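Local coordinates for protein glutathione transferase (Lolium rigidum, PDB 6ZB6) that conjugates glutathione to electrophilic xenobiotics, as a phi class glutathione transferase probably linked to herbicide detoxification and resistance, at residues 20-23 and 28-31; 58-63 and 76-81; 111-116 and 177-182; 171-176 and 205-210. All coordinates share one frame; numbering follows the deposited sequence.

Contact 1. Residues 20-23 and 28-31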
loop_
_atom_site.group_PDB
_atom_site.type_symbol
_atom_site.label_atom_id
_atom_site.label_comp_id
_atom_site.label_asym_id
_atom_site.label_seq_id
_atom_site.Cartn_x
_atom_site.Cartn_y
_atom_site.Cartn_z
ATOM N N VAL A 20 5.692 0.628 -5.678
ATOM C CA VAL A 20 5.358 -0.733 -6.092
ATOM C C VAL A 20 4.865 -0.745 -7.538
ATOM O O VAL A 20 5.339 -1.529 -8.367
ATOM C CB VAL A 20 4.325 -1.354 -5.135
ATOM C CG1 VAL A 20 3.724 -2.610 -5.768
ATOM C CG2 VAL A 20 4.992 -1.710 -3.772
ATOM N N PHE A 21 3.909 0.124 -7.869
ATOM C CA PHE A 21 3.372 0.059 -9.223
ATOM C C PHE A 21 4.377 0.557 -10.254
ATOM O O PHE A 21 4.434 0.014 -11.364
ATOM C CB PHE A 21 2.042 0.799 -9.281
ATOM C CG PHE A 21 0.987 0.128 -8.455
ATOM C CD1 PHE A 21 0.541 -1.142 -8.799
ATOM C CD2 PHE A 21 0.504 0.719 -7.291
ATOM C CE1 PHE A 21 -0.411 -1.793 -8.030
ATOM C CE2 PHE A 21 -0.454 0.066 -6.506
ATOM C CZ PHE A 21 -0.912 -1.185 -6.872
ATOM N N LEU A 22 5.216 1.537 -9.897
ATOM C CA LEU A 22 6.311 1.912 -10.783
ATOM C C LEU A 22 7.214 0.723 -11.071
ATOM O O LEU A 22 7.640 0.514 -12.209
ATOM C CB LEU A 22 7.116 3.060 -10.178
ATOM C CG LEU A 22 6.492 4.459 -10.305
ATOM C CD1 LEU A 22 7.139 5.431 -9.321
ATOM C CD2 LEU A 22 6.585 4.974 -11.757
ATOM N N GLU A 23 7.524 -0.076 -10.047
ATOM C CA GLU A 23 8.399 -1.216 -10.273
ATOM C C GLU A 23 7.691 -2.304 -11.063
ATOM O O GLU A 23 8.334 -3.012 -11.842
ATOM C CB GLU A 23 8.906 -1.764 -8.938
ATOM C CG GLU A 23 9.962 -0.892 -8.302
ATOM C CD GLU A 23 11.277 -0.939 -9.045
ATOM O OE1 GLU A 23 11.529 -1.935 -9.759
ATOM O OE2 GLU A 23 12.065 0.025 -8.914
ATOM N N ASP A 28 11.305 4.045 -15.015
ATOM C CA ASP A 28 12.280 4.837 -14.279
ATOM C C ASP A 28 11.569 5.881 -13.424
ATOM O O ASP A 28 10.508 6.400 -13.790
ATOM C CB ASP A 28 13.248 5.531 -15.238
ATOM C CG ASP A 28 14.226 4.570 -15.891
ATOM O OD1 ASP A 28 14.096 3.335 -15.715
ATOM O OD2 ASP A 28 15.131 5.065 -16.593
ATOM N N TYR A 29 12.165 6.193 -12.275
ATOM C CA TYR A 29 11.578 7.190 -11.391
ATOM C C TYR A 29 12.626 7.709 -10.425
ATOM O O TYR A 29 13.667 7.084 -10.193
ATOM C CB TYR A 29 10.387 6.629 -10.608
ATOM C CG TYR A 29 10.740 5.440 -9.730
ATOM C CD1 TYR A 29 10.792 4.161 -10.253
ATOM C CD2 TYR A 29 11.005 5.607 -8.380
ATOM C CE1 TYR A 29 11.114 3.066 -9.449
ATOM C CE2 TYR A 29 11.323 4.526 -7.568
ATOM C CZ TYR A 29 11.379 3.262 -8.110
ATOM O OH TYR A 29 11.693 2.184 -7.314
ATOM N N GLU A 30 12.313 8.862 -9.852
ATOM C CA GLU A 30 13.143 9.529 -8.866
ATOM C C GLU A 30 12.330 9.676 -7.588
ATOM O O GLU A 30 11.189 10.142 -7.628
ATOM C CB GLU A 30 13.598 10.906 -9.382
ATOM C CG GLU A 30 14.239 11.768 -8.311
ATOM C CD GLU A 30 14.660 13.137 -8.811
ATOM O OE1 GLU A 30 14.376 13.482 -9.985
ATOM O OE2 GLU A 30 15.298 13.864 -8.022
ATOM N N VAL A 31 12.901 9.264 -6.466
ATOM C CA VAL A 31 12.276 9.441 -5.159
ATOM C C VAL A 31 12.906 10.664 -4.520
ATOM O O VAL A 31 14.118 10.681 -4.288
ATOM C CB VAL A 31 12.479 8.204 -4.265
ATOM C CG1 VAL A 31 11.818 8.437 -2.915
ATOM C CG2 VAL A 31 11.918 6.971 -4.938
#

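Contact 2. Residues 58-63 and 76-81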
loop_
_atom_site.group_PDB
_atom_site.type_symbol
_atom_site.label_atom_id
_atom_site.label_comp_id
_atom_site.label_asym_id
_atom_site.label_seq_id
_atom_site.Cartn_x
_atom_site.Cartn_y
_atom_site.Cartn_z
ATOM N N PHE A 58 3.505 13.898 -6.845
ATOM C CA PHE A 58 4.027 13.222 -8.020
ATOM C C PHE A 58 4.150 14.229 -9.148
ATOM O O PHE A 58 3.276 15.081 -9.311
ATOM C CB PHE A 58 3.099 12.063 -8.407
ATOM C CG PHE A 58 3.417 11.415 -9.725
ATOM C CD1 PHE A 58 2.838 11.876 -10.908
ATOM C CD2 PHE A 58 4.259 10.322 -9.778
ATOM C CE1 PHE A 58 3.131 11.271 -12.122
ATOM C CE2 PHE A 58 4.542 9.692 -10.985
ATOM C CZ PHE A 58 3.976 10.156 -12.152
ATOM N N GLN A 59 5.223 14.127 -9.931
ATOM C CA GLN A 59 5.392 15.008 -11.083
ATOM C C GLN A 59 5.818 14.198 -12.302
ATOM O O GLN A 59 6.734 13.371 -12.227
ATOM C CB GLN A 59 6.414 16.111 -10.801
ATOM C CG GLN A 59 6.487 17.175 -11.903
ATOM C CD GLN A 59 7.619 18.158 -11.680
ATOM O OE1 GLN A 59 8.271 18.145 -10.631
ATOM N NE2 GLN A 59 7.859 19.024 -12.665
ATOM N N ASP A 60 5.126 14.423 -13.408
ATOM C CA ASP A 60 5.504 13.906 -14.718
ATOM C C ASP A 60 5.512 15.124 -15.634
ATOM O O ASP A 60 4.454 15.529 -16.116
ATOM C CB ASP A 60 4.515 12.854 -15.198
ATOM C CG ASP A 60 4.891 12.274 -16.548
ATOM O OD1 ASP A 60 5.964 12.636 -17.071
ATOM O OD2 ASP A 60 4.122 11.441 -17.071
ATOM N N GLY A 61 6.684 15.712 -15.859
ATOM C CA GLY A 61 6.749 16.916 -16.671
ATOM C C GLY A 61 6.022 18.058 -15.999
ATOM O O GLY A 61 6.353 18.425 -14.869
ATOM N N ASP A 62 5.009 18.610 -16.661
ATOM C CA ASP A 62 4.226 19.689 -16.078
ATOM C C ASP A 62 3.013 19.191 -15.310
ATOM O O ASP A 62 2.293 20.005 -14.729
ATOM C CB ASP A 62 3.771 20.662 -17.172
ATOM C CG ASP A 62 4.926 21.432 -17.779
ATOM O OD1 ASP A 62 4.723 22.068 -18.838
ATOM O OD2 ASP A 62 6.036 21.401 -17.196
ATOM N N LEU A 63 2.763 17.886 -15.298
ATOM C CA LEU A 63 1.630 17.326 -14.578
ATOM C C LEU A 63 2.021 17.082 -13.128
ATOM O O LEU A 63 3.029 16.418 -12.861
ATOM C CB LEU A 63 1.179 16.018 -15.227
ATOM C CG LEU A 63 -0.006 15.309 -14.583
ATOM C CD1 LEU A 63 -1.282 16.111 -14.820
ATOM C CD2 LEU A 63 -0.157 13.907 -15.149
ATOM N N LEU A 76 0.169 3.118 -14.102
ATOM C CA LEU A 76 -0.187 1.865 -14.763
ATOM C C LEU A 76 -0.691 2.100 -16.180
ATOM O O LEU A 76 -0.402 1.308 -17.090
ATOM C CB LEU A 76 -1.237 1.131 -13.941
ATOM C CG LEU A 76 -0.692 0.633 -12.592
ATOM C CD1 LEU A 76 -1.815 0.057 -11.760
ATOM C CD2 LEU A 76 0.444 -0.365 -12.790
ATOM N N ARG A 77 -1.445 3.183 -16.387
ATOM C CA ARG A 77 -1.962 3.477 -17.718
ATOM C C ARG A 77 -0.877 4.027 -18.627
ATOM O O ARG A 77 -0.752 3.599 -19.783
ATOM C CB ARG A 77 -3.130 4.460 -17.616
ATOM C CG ARG A 77 -4.383 3.857 -17.009
ATOM C CD ARG A 77 -5.382 4.943 -16.615
ATOM N NE ARG A 77 -6.495 4.350 -15.882
ATOM C CZ ARG A 77 -7.219 4.981 -14.963
ATOM N NH1 ARG A 77 -6.966 6.252 -14.669
ATOM N NH2 ARG A 77 -8.206 4.338 -14.345
ATOM N N LYS A 78 -0.077 4.968 -18.123
ATOM C CA LYS A 78 0.975 5.557 -18.947
ATOM C C LYS A 78 1.934 4.492 -19.457
ATOM O O LYS A 78 2.277 4.466 -20.644
ATOM C CB LYS A 78 1.736 6.622 -18.154
ATOM C CG LYS A 78 2.823 7.323 -18.975
ATOM C CD LYS A 78 3.688 8.216 -18.113
ATOM C CE LYS A 78 4.648 9.019 -18.969
ATOM N NZ LYS A 78 5.825 9.422 -18.178
ATOM N N TYR A 79 2.355 3.578 -18.581
ATOM C CA TYR A 79 3.364 2.591 -18.936
ATOM C C TYR A 79 2.767 1.246 -19.314
ATOM O O TYR A 79 3.485 0.246 -19.303
ATOM C CB TYR A 79 4.364 2.426 -17.790
ATOM C CG TYR A 79 5.135 3.696 -17.523
ATOM C CD1 TYR A 79 6.181 4.085 -18.351
ATOM C CD2 TYR A 79 4.803 4.516 -16.455
ATOM C CE1 TYR A 79 6.881 5.253 -18.110
ATOM C CE2 TYR A 79 5.494 5.680 -16.206
ATOM C CZ TYR A 79 6.530 6.046 -17.032
ATOM O OH TYR A 79 7.208 7.215 -16.775
ATOM N N LYS A 80 1.477 1.207 -19.658
ATOM C CA LYS A 80 0.771 -0.038 -19.953
ATOM C C LYS A 80 1.615 -0.925 -20.857
ATOM O O LYS A 80 1.899 -0.561 -22.004
ATOM C CB LYS A 80 -0.599 0.253 -20.581
ATOM C CG LYS A 80 -1.409 -0.991 -20.926
ATOM C CD LYS A 80 -1.770 -1.810 -19.681
ATOM C CE LYS A 80 -2.561 -3.070 -20.045
ATOM N NZ LYS A 80 -1.748 -4.104 -20.759
ATOM N N THR A 81 2.048 -2.070 -20.315
ATOM C CA THR A 81 3.083 -2.885 -20.944
ATOM C C THR A 81 2.499 -3.817 -21.995
ATOM O O THR A 81 2.996 -3.884 -23.123
ATOM C CB THR A 81 3.830 -3.712 -19.886
ATOM O OG1 THR A 81 4.370 -2.855 -18.872
ATOM C CG2 THR A 81 4.964 -4.488 -20.534
HETATM O O HOH W 1 8.067 10.864 -18.041
#

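Contact 3. Residues 111-116 and 177-182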
loop_
_atom_site.group_PDB
_atom_site.type_symbol
_atom_site.label_atom_id
_atom_site.label_comp_id
_atom_site.label_asym_id
_atom_site.label_seq_id
_atom_site.Cartn_x
_atom_site.Cartn_y
_atom_site.Cartn_z
ATOM N N PRO A 111 -9.131 0.355 6.943
ATOM C CA PRO A 111 -9.614 0.974 8.192
ATOM C C PRO A 111 -9.582 0.040 9.391
ATOM O O PRO A 111 -9.503 0.517 10.530
ATOM C CB PRO A 111 -11.044 1.400 7.840
ATOM C CG PRO A 111 -10.944 1.736 6.391
ATOM C CD PRO A 111 -10.055 0.647 5.823
ATOM N N ALA A 112 -9.622 -1.270 9.182
ATOM C CA ALA A 112 -9.507 -2.185 10.310
ATOM C C ALA A 112 -8.060 -2.475 10.684
ATOM O O ALA A 112 -7.752 -2.642 11.874
ATOM C CB ALA A 112 -10.235 -3.493 9.996
ATOM N N LEU A 113 -7.161 -2.535 9.698
ATOM C CA LEU A 113 -5.769 -2.918 9.938
ATOM C C LEU A 113 -4.892 -1.715 10.264
ATOM O O LEU A 113 -4.079 -1.765 11.190
ATOM C CB LEU A 113 -5.222 -3.672 8.712
ATOM C CG LEU A 113 -3.746 -4.083 8.683
ATOM C CD1 LEU A 113 -3.579 -5.487 8.094
ATOM C CD2 LEU A 113 -2.905 -3.059 7.910
ATOM N N SER A 114 -5.070 -0.613 9.538
ATOM C CA SER A 114 -4.257 0.580 9.759
ATOM C C SER A 114 -4.182 1.051 11.211
ATOM O O SER A 114 -3.079 1.427 11.646
ATOM C CB SER A 114 -4.785 1.716 8.856
ATOM O OG SER A 114 -3.995 2.869 9.006
ATOM N N PRO A 115 -5.262 1.067 12.004
ATOM C CA PRO A 115 -5.116 1.540 13.390
ATOM C C PRO A 115 -4.131 0.730 14.198
ATOM O O PRO A 115 -3.440 1.290 15.063
ATOM C CB PRO A 115 -6.537 1.415 13.953
ATOM C CG PRO A 115 -7.405 1.567 12.761
ATOM C CD PRO A 115 -6.676 0.802 11.689
ATOM N N ILE A 116 -4.031 -0.574 13.931
ATOM C CA ILE A 116 -3.069 -1.397 14.653
ATOM C C ILE A 116 -1.647 -0.982 14.304
ATOM O O ILE A 116 -0.777 -0.920 15.179
ATOM C CB ILE A 116 -3.323 -2.889 14.373
ATOM C CG1 ILE A 116 -4.751 -3.260 14.793
ATOM C CG2 ILE A 116 -2.309 -3.766 15.147
ATOM C CD1 ILE A 116 -5.317 -4.473 14.087
ATOM N N PHE A 177 2.363 -4.853 5.147
ATOM C CA PHE A 177 3.790 -5.019 5.388
ATOM C C PHE A 177 4.179 -4.564 6.792
ATOM O O PHE A 177 4.871 -5.285 7.524
ATOM C CB PHE A 177 4.595 -4.249 4.343
ATOM C CG PHE A 177 6.075 -4.338 4.559
ATOM C CD1 PHE A 177 6.742 -5.529 4.337
ATOM C CD2 PHE A 177 6.788 -3.249 5.027
ATOM C CE1 PHE A 177 8.108 -5.629 4.554
ATOM C CE2 PHE A 177 8.151 -3.341 5.242
ATOM C CZ PHE A 177 8.810 -4.532 5.000
ATOM N N TYR A 178 3.733 -3.370 7.189
ATOM C CA TYR A 178 4.072 -2.841 8.507
ATOM C C TYR A 178 3.323 -3.564 9.617
ATOM O O TYR A 178 3.869 -3.743 10.718
ATOM C CB TYR A 178 3.799 -1.337 8.565
ATOM C CG TYR A 178 4.892 -0.510 7.916
ATOM C CD1 TYR A 178 6.230 -0.749 8.207
ATOM C CD2 TYR A 178 4.590 0.509 7.016
ATOM C CE1 TYR A 178 7.241 -0.009 7.620
ATOM C CE2 TYR A 178 5.597 1.263 6.419
ATOM C CZ TYR A 178 6.925 1.000 6.727
ATOM O OH TYR A 178 7.948 1.737 6.140
ATOM N N PHE A 179 2.086 -3.995 9.352
ATOM C CA PHE A 179 1.375 -4.837 10.315
ATOM C C PHE A 179 2.208 -6.060 10.692
ATOM O O PHE A 179 2.222 -6.484 11.859
ATOM C CB PHE A 179 0.016 -5.258 9.736
ATOM C CG PHE A 179 -0.789 -6.161 10.647
ATOM C CD1 PHE A 179 -1.637 -5.622 11.608
ATOM C CD2 PHE A 179 -0.703 -7.542 10.532
ATOM C CE1 PHE A 179 -2.381 -6.450 12.442
ATOM C CE2 PHE A 179 -1.443 -8.385 11.376
ATOM C CZ PHE A 179 -2.280 -7.832 12.334
ATOM N N MET A 180 2.928 -6.635 9.721
ATOM C CA MET A 180 3.774 -7.793 9.996
ATOM C C MET A 180 4.940 -7.465 10.915
ATOM O O MET A 180 5.631 -8.389 11.364
ATOM C CB MET A 180 4.303 -8.400 8.690
ATOM C CG MET A 180 3.219 -9.002 7.793
ATOM S SD MET A 180 2.135 -10.146 8.686
ATOM C CE MET A 180 0.657 -10.107 7.679
ATOM N N ALA A 181 5.167 -6.189 11.219
ATOM C CA ALA A 181 6.166 -5.792 12.196
ATOM C C ALA A 181 5.575 -5.503 13.567
ATOM O O ALA A 181 6.319 -5.147 14.487
ATOM C CB ALA A 181 6.938 -4.568 11.701
ATOM N N THR A 182 4.269 -5.645 13.734
ATOM C CA THR A 182 3.639 -5.393 15.022
ATOM C C THR A 182 3.601 -6.673 15.838
ATOM O O THR A 182 3.888 -7.758 15.330
ATOM C CB THR A 182 2.231 -4.861 14.816
ATOM O OG1 THR A 182 1.392 -5.941 14.389
ATOM C CG2 THR A 182 2.224 -3.690 13.775
#

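Contact 4. Residues 171-176 and 205-210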
loop_
_atom_site.group_PDB
_atom_site.type_symbol
_atom_site.label_atom_id
_atom_site.label_comp_id
_atom_site.label_asym_id
_atom_site.label_seq_id
_atom_site.Cartn_x
_atom_site.Cartn_y
_atom_site.Cartn_z
ATOM N N ASN A 171 -2.555 -3.170 -3.678
ATOM C CA ASN A 171 -2.853 -2.053 -2.786
ATOM C C ASN A 171 -2.850 -2.454 -1.318
ATOM O O ASN A 171 -2.743 -1.581 -0.447
ATOM C CB ASN A 171 -4.206 -1.444 -3.140
ATOM C CG ASN A 171 -4.080 -0.338 -4.179
ATOM O OD1 ASN A 171 -3.323 0.609 -3.984
ATOM N ND2 ASN A 171 -4.804 -0.466 -5.293
ATOM N N HIS A 172 -2.963 -3.752 -1.025
ATOM C CA HIS A 172 -2.898 -4.271 0.332
ATOM C C HIS A 172 -1.481 -4.322 0.887
ATOM O O HIS A 172 -1.324 -4.493 2.099
ATOM C CB HIS A 172 -3.514 -5.679 0.382
ATOM C CG HIS A 172 -5.010 -5.689 0.275
ATOM N ND1 HIS A 172 -5.678 -5.525 -0.923
ATOM C CD2 HIS A 172 -5.969 -5.819 1.222
ATOM C CE1 HIS A 172 -6.980 -5.573 -0.709
ATOM N NE2 HIS A 172 -7.185 -5.754 0.585
ATOM N N PHE A 173 -0.448 -4.148 0.049
ATOM C CA PHE A 173 0.916 -4.391 0.524
ATOM C C PHE A 173 1.409 -3.393 1.572
ATOM O O PHE A 173 1.878 -3.826 2.638
ATOM C CB PHE A 173 1.883 -4.453 -0.655
ATOM C CG PHE A 173 3.300 -4.226 -0.247
ATOM C CD1 PHE A 173 4.005 -5.227 0.420
ATOM C CD2 PHE A 173 3.909 -3.005 -0.469
ATOM C CE1 PHE A 173 5.299 -5.017 0.827
ATOM C CE2 PHE A 173 5.198 -2.780 -0.070
ATOM C CZ PHE A 173 5.908 -3.796 0.589
ATOM N N PRO A 174 1.408 -2.078 1.325
ATOM C CA PRO A 174 2.191 -1.184 2.204
ATOM C C PRO A 174 1.776 -1.184 3.661
ATOM O O PRO A 174 2.653 -1.234 4.537
ATOM C CB PRO A 174 1.981 0.205 1.576
ATOM C CG PRO A 174 1.589 -0.072 0.166
ATOM C CD PRO A 174 0.796 -1.342 0.201
ATOM N N TYR A 175 0.478 -1.135 3.965
ATOM C CA TYR A 175 0.110 -1.158 5.379
ATOM C C TYR A 175 0.245 -2.555 5.971
ATOM O O TYR A 175 0.636 -2.694 7.132
ATOM C CB TYR A 175 -1.310 -0.643 5.591
ATOM C CG TYR A 175 -1.452 0.864 5.475
ATOM C CD1 TYR A 175 -1.586 1.460 4.242
ATOM C CD2 TYR A 175 -1.466 1.681 6.606
ATOM C CE1 TYR A 175 -1.718 2.828 4.112
ATOM C CE2 TYR A 175 -1.608 3.064 6.496
ATOM C CZ TYR A 175 -1.732 3.632 5.237
ATOM O OH TYR A 175 -1.887 4.999 5.076
ATOM N N THR A 176 -0.102 -3.600 5.211
ATOM C CA THR A 176 0.007 -4.957 5.756
ATOM C C THR A 176 1.462 -5.315 6.017
ATOM O O THR A 176 1.774 -6.005 6.995
ATOM C CB THR A 176 -0.635 -5.971 4.806
ATOM O OG1 THR A 176 -1.993 -5.598 4.577
ATOM C CG2 THR A 176 -0.624 -7.412 5.408
ATOM N N PRO A 205 8.855 -9.795 -7.364
ATOM C CA PRO A 205 10.096 -8.993 -7.414
ATOM C C PRO A 205 9.888 -7.528 -7.073
ATOM O O PRO A 205 10.674 -6.961 -6.301
ATOM C CB PRO A 205 10.575 -9.187 -8.862
ATOM C CG PRO A 205 9.965 -10.491 -9.299
ATOM C CD PRO A 205 8.645 -10.601 -8.581
ATOM N N ALA A 206 8.843 -6.894 -7.610
ATOM C CA ALA A 206 8.606 -5.489 -7.283
ATOM C C ALA A 206 8.337 -5.305 -5.794
ATOM O O ALA A 206 8.798 -4.330 -5.185
ATOM C CB ALA A 206 7.436 -4.938 -8.100
ATOM N N ILE A 207 7.585 -6.229 -5.196
ATOM C CA ILE A 207 7.272 -6.140 -3.770
ATOM C C ILE A 207 8.529 -6.374 -2.939
ATOM O O ILE A 207 8.781 -5.670 -1.953
ATOM C CB ILE A 207 6.158 -7.143 -3.417
ATOM C CG1 ILE A 207 4.845 -6.736 -4.087
ATOM C CG2 ILE A 207 5.975 -7.251 -1.898
ATOM C CD1 ILE A 207 4.200 -5.529 -3.457
ATOM N N LYS A 208 9.348 -7.348 -3.337
ATOM C CA LYS A 208 10.602 -7.587 -2.627
ATOM C C LYS A 208 11.477 -6.349 -2.646
ATOM O O LYS A 208 12.101 -5.996 -1.634
ATOM C CB LYS A 208 11.350 -8.764 -3.246
ATOM C CG LYS A 208 10.927 -10.100 -2.697
ATOM C CD LYS A 208 11.110 -11.190 -3.727
ATOM C CE LYS A 208 12.019 -12.283 -3.209
ATOM N NZ LYS A 208 12.061 -13.425 -4.159
ATOM N N LYS A 209 11.515 -5.665 -3.785
ATOM C CA LYS A 209 12.404 -4.523 -3.930
ATOM C C LYS A 209 11.966 -3.368 -3.040
ATOM O O LYS A 209 12.786 -2.779 -2.330
ATOM C CB LYS A 209 12.467 -4.100 -5.393
ATOM C CG LYS A 209 13.343 -2.884 -5.652
ATOM C CD LYS A 209 13.797 -2.849 -7.091
ATOM C CE LYS A 209 14.490 -1.543 -7.424
ATOM N NZ LYS A 209 14.891 -1.520 -8.858
ATOM N N ILE A 210 10.674 -3.026 -3.059
ATOM C CA ILE A 210 10.228 -1.855 -2.310
ATOM C C ILE A 210 10.243 -2.140 -0.812
ATOM O O ILE A 210 10.597 -1.270 -0.006
ATOM C CB ILE A 210 8.840 -1.398 -2.800
ATOM C CG1 ILE A 210 8.929 -0.948 -4.263
ATOM C CG2 ILE A 210 8.301 -0.271 -1.929
ATOM C CD1 ILE A 210 10.109 -0.017 -4.553
#

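Contact 1. Residues 20-23 and 28-31
Y29 meets the end of helix 13-24 in two ways, through the face of its ring and through its hydroxyl. Methyl CD1 of L22 lies over one face: it is 4.1 Å from the ring centroid and 29° off the ring normal, which meets the criterion for a CH-pi contact. The methyl sits nearer the inner end of the ring, since its closest ring atom is Y29 CG, 3.6 Å from L22 CD1. CB of L22 adds a second touch, 3.8 Å from Y29 CD1. At the other end of the ring the phenol OH donates to E23 OE2 over 2.7 Å, using the anti lone pair, the one turned from OE1. The carboxylate stands nearly upright to the ring, with the two planes 79° apart, and OE2 lies near the ring plane at its edge. L22 and E23 are neighbours on the helix, so one grips the face and the other the rim. This joins the helix to the second strand of the beta-alpha-beta unit formed by 4-7, 13-24 and 29-32, the opening unit of the thioredoxin-like domain of glutathione transferases. Two torsions place the groups. Y29 CG sits between the backbone N and the carbonyl carbon (chi1 60°), and the E23 chain folds at chi2, swinging its carboxylate back to the hydroxyl. V31 CG2, from the same strand, also borders the ring edge. Farther out, V4 touches both L22 and Y29, while I210 of helix 205-214 packs on E23 and Y29; K209 makes a long, weak ion pair with E23 OE2.

Contact 2. Residues 58-63 and 76-81
The ammonium of K78 is gripped by three oxygens, and the one across the contact belongs to D60. K78 NZ donates to D60 OD2 over 2.9 Å in a salt bridge, approaching from 39° out of the carboxylate plane. It also donates to Y79 OH, 3.0 Å from K78 NZ, and to a water whose oxygen is 2.7 Å from it. That water in turn donates to D60 OD1 at 2.9 Å, closing a ring in which both carboxylate oxygens are tied to one ammonium, one directly and one through solvent. OD2 has a further partner in the hydroxyl of Y74, one turn earlier on helix 68-78, so the helix holds this oxygen at two points. D60 ends strand 57-60 at the tip of the antiparallel hairpin with 63-66, part of the thioredoxin-like domain, and helix 68-78 follows that hairpin. The turn is a two-residue type II' turn: D60 N meets L63 O, L63 N meets D60 O, and G61 takes the positive phi (65°) required at its first inner position. The amide of Q59 straps the tip, NE2 reaching G61 O at 2.7 Å in a fairly straight bond. On the helix side K78 is fully extended beyond CG, which carries NZ across to the hairpin, and its CG rides 4.1 Å above the centre of the Y79 ring.

Contact 3. Residues 111-116 and 177-182
Segment 111-116 of helix 92-127 comes closest to helix 173-179 at I116 and F179, whose CA atoms are 7.1 Å apart; the segment is kinked, and both P111 and P115 lack an N-H to bond to the preceding turn. The F179 ring is the piece that bridges them. L113 CD1 lies over one face, 4.2 Å from the ring centroid and 27° off its normal, a CH-pi contact displaced toward the root of the ring: F179 CG is 3.8 Å from L113 CD1. I116, close to one turn farther on, takes the outer part of the ring, its CG2 and CD1 methyls meeting F179 CE1 at 3.8 and 3.9 Å. CG2 approaches obliquely rather than over a face or at an edge. F179 CG is anti to the backbone N (chi1 179°), which sends the ring across toward both residues. The opposite face of the ring is met by T182 OG1, offset toward the rim. F179 to T182 form a type I turn, in which F179 O accepts twice, from T182 N and, at 2.7 Å, from T182 OG1 on a lone pair in the carbonyl plane. The same hydroxyl also bonds H184 N. These pieces belong to the helical C-terminal domain of glutathione transferases, and L140 and L143 of helix 133-156 extend the packing around I116 and L113. No hydrogen bond crosses the contact; it rests on dispersion and CH-pi packing alone, while the buried T182 hydroxyl is satisfied by its own turn and H184.

Contact 4. Residues 171-176 and 205-210
I207 CD1 lies over one face of the F173 ring, 4.0 Å from the centroid and 26° off the normal, a CH-pi contact offset toward the inner end, where F173 CG is 3.6 Å from I207 CD1. Within the all-helical C-terminal domain of the glutathione transferase fold this wedges helix 173-179 against helix 205-214. The second branch of I207 works on the same face: CG2 reaches F173 CE1 at 3.6 Å, so the two methyls span one side of the ring. I210 CG2 is a looser, oblique neighbour, 4.4 Å from F173 CE2. The F177 ring also meets that of F173, the planes inclined at about 40°. W198 and M202 of helix 192-202 also touch F173, and V20 comes to it from helix 13-24 of the other domain. F173 shares its helix with Y175, which touches the bound S-(p-nitrobenzyl)glutathione and whose hydroxyl bonds N14. T176 OG1, hydrogen-bonded also with Y109 OH, donates to H172 O over 2.8 Å, tilted 15° from the carbonyl plane.

In the fold
Contacts 3 and 4 are buried and apolar, each a methyl over a phenylalanine face, and both use helix 173-179; they meet where L113 and S114 pack on Y175 and T176. Contact 2 lies at the surface and is held by charge and water. Contact 1, partly buried, mixes the two chemistries. Contacts 1 and 2 join helices to the same sheet and touch through F21 and L76. Contact 1 also touches contact 4, V20 packing on F173 and I207, and E23 CB on A206, which links the thioredoxin-like domain to the helical one. Contacts 2 and 3 are farthest apart, about 29 Å between centres, on opposite sides of the chain's centre.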